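Local atomic coordinates of glycoside hydrolase family 81 (Clostridium thermocellum, PDB entry 6FOP), a protein that probably hydrolyses beta-1,3-glucans such as laminarin as a family 81 glycoside hydrolase of the cellulosome. Residues R468-D471 against H476-A479. Numbering follows the deposited sequence.
Sequences RNFD and HSWA. With CA (calcium ion), chain B.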
loop_
_atom_site.group_PDB
_atom_site.type_symbol
_atom_site.label_atom_id
_atom_site.label_comp_id
_atom_site.label_asym_id
_atom_site.label_seq_id
_atom_site.Cartn_x
_atom_site.Cartn_y
_atom_site.Cartn_z
ATOM N N ARG A 468 -8.061 -4.749 -0.756
ATOM C CA ARG A 468 -7.809 -4.441 -2.157
ATOM C C ARG A 468 -6.519 -3.687 -2.414
ATOM O O ARG A 468 -5.550 -4.238 -2.969
ATOM C CB ARG A 468 -8.983 -3.714 -2.822
ATOM C CG ARG A 468 -8.818 -3.550 -4.325
ATOM C CD ARG A 468 -9.794 -2.571 -4.945
ATOM N NE ARG A 468 -11.169 -2.921 -4.621
ATOM C CZ ARG A 468 -11.895 -3.851 -5.241
ATOM N NH1 ARG A 468 -11.404 -4.570 -6.263
ATOM N NH2 ARG A 468 -13.121 -4.109 -4.817
ATOM N N ASN A 469 -6.458 -2.403 -2.032
ATOM C CA ASN A 469 -5.301 -1.612 -2.453
ATOM C C ASN A 469 -3.999 -1.915 -1.711
ATOM O O ASN A 469 -2.911 -1.766 -2.292
ATOM C CB ASN A 469 -5.618 -0.137 -2.431
ATOM C CG ASN A 469 -6.655 0.212 -3.469
ATOM O OD1 ASN A 469 -7.858 0.179 -3.160
ATOM N ND2 ASN A 469 -6.237 0.494 -4.683
ATOM N N PHE A 470 -4.089 -2.393 -0.472
ATOM C CA PHE A 470 -2.903 -2.617 0.335
ATOM C C PHE A 470 -2.256 -3.942 -0.033
ATOM O O PHE A 470 -2.977 -4.947 -0.146
ATOM C CB PHE A 470 -3.237 -2.601 1.809
ATOM C CG PHE A 470 -2.027 -2.546 2.696
ATOM C CD1 PHE A 470 -1.249 -1.376 2.748
ATOM C CD2 PHE A 470 -1.684 -3.592 3.513
ATOM C CE1 PHE A 470 -0.138 -1.301 3.572
ATOM C CE2 PHE A 470 -0.582 -3.506 4.348
ATOM C CZ PHE A 470 0.191 -2.354 4.372
ATOM N N ASP A 471 -0.928 -3.975 -0.147
ATOM C CA ASP A 471 -0.136 -5.215 -0.368
ATOM C C ASP A 471 0.503 -5.539 0.995
ATOM O O ASP A 471 1.408 -4.833 1.452
ATOM C CB ASP A 471 0.924 -4.943 -1.412
ATOM C CG ASP A 471 1.813 -6.147 -1.725
ATOM O OD1 ASP A 471 2.075 -6.940 -0.793
ATOM O OD2 ASP A 471 2.314 -6.188 -2.882
ATOM N N HIS A 476 2.811 -1.607 1.427
ATOM C CA HIS A 476 2.279 -0.372 0.907
ATOM C C HIS A 476 1.163 -0.689 -0.066
ATOM O O HIS A 476 0.958 -1.871 -0.420
ATOM C CB HIS A 476 3.366 0.477 0.222
ATOM C CG HIS A 476 3.916 -0.163 -1.008
ATOM N ND1 HIS A 476 3.279 -0.089 -2.232
ATOM C CD2 HIS A 476 4.983 -0.979 -1.178
ATOM C CE1 HIS A 476 3.933 -0.850 -3.099
ATOM N NE2 HIS A 476 4.982 -1.367 -2.491
ATOM N N SER A 477 0.520 0.335 -0.583
ATOM C CA SER A 477 -0.559 0.205 -1.507
ATOM C C SER A 477 -0.159 0.295 -2.965
ATOM O O SER A 477 0.963 0.738 -3.301
ATOM C CB SER A 477 -1.643 1.206 -1.146
ATOM O OG SER A 477 -2.106 0.996 0.171
ATOM N N TRP A 478 -1.091 -0.116 -3.821
ATOM C CA TRP A 478 -0.906 -0.105 -5.253
ATOM C C TRP A 478 -2.070 0.619 -5.931
ATOM O O TRP A 478 -3.252 0.415 -5.590
ATOM C CB TRP A 478 -0.848 -1.512 -5.808
ATOM C CG TRP A 478 0.359 -2.332 -5.455
ATOM C CD1 TRP A 478 0.343 -3.524 -4.792
ATOM C CD2 TRP A 478 1.723 -2.113 -5.827
ATOM N NE1 TRP A 478 1.604 -4.049 -4.693
ATOM C CE2 TRP A 478 2.471 -3.209 -5.323
ATOM C CE3 TRP A 478 2.406 -1.084 -6.480
ATOM C CZ2 TRP A 478 3.824 -3.341 -5.542
ATOM C CZ3 TRP A 478 3.760 -1.219 -6.699
ATOM C CH2 TRP A 478 4.461 -2.337 -6.199
ATOM N N ALA A 479 -1.712 1.454 -6.898
ATOM C CA ALA A 479 -2.681 2.292 -7.594
ATOM C C ALA A 479 -3.379 1.636 -8.764
ATOM O O ALA A 479 -4.569 1.871 -8.976
ATOM C CB ALA A 479 -2.025 3.578 -8.041
HETATM CA CA CA B . -4.167 -5.981 -1.857
HETATM O O HOH W 1 -2.602 -4.589 -3.080
HETATM O O HOH W 2 -2.243 -7.406 -2.294
HETATM O O HOH W 3 -5.142 -7.018 -3.764
HETATM O O HOH W 4 -4.827 -7.988 -0.739
#
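Trp478 reaches Asp471 with the pyrrole side of its indole. Trp478 CB lies near Asn469 O, the carbonyl that also accepts the Trp478 backbone N-H. With CG anti to its own carbonyl carbon (chi1 -69°), the ring runs alongside the Asp471 side chain; Trp478 CD1 comes 3.7 Å from Asp471 CB. At Trp478 NE1 the N-H bonds to Asp471 OD2 at 2.9 Å, the oxygen lying near the indole plane and using its anti lone pair, while carboxylate and ring planes stand 51° apart. The other oxygen, OD1, accepts from the backbone N atoms of Tyr473 and Glu474, so both ends of the carboxylate are held. His476 CE1 lies over one face of the indole, 3.3 Å above the six-membered ring, its imidazole held at both nitrogens, ND1 by Ser477 O at 2.7 Å and NE2 by Glu474 OE1.

The weakly bonded strands form a short, buried antiparallel beta hairpin in the C-terminal domain of the family, with Phe470 and Ser477 a non-hydrogen-bonded pair whose CA atoms are 4.1 Å apart. Ser477 OG meets the Phe470 ring edge at CD1, 3.6 Å away, but its hydrogen-bond partner is Glu527 of helix 514-534. Asn469 ND2 donates almost straight to Trp478 O (3.1 Å, 171°). Where the chain enters the hairpin, Leu467 O, Arg468 O and Phe470 O (2.3 Å from the metal) bind a calcium ion with four waters.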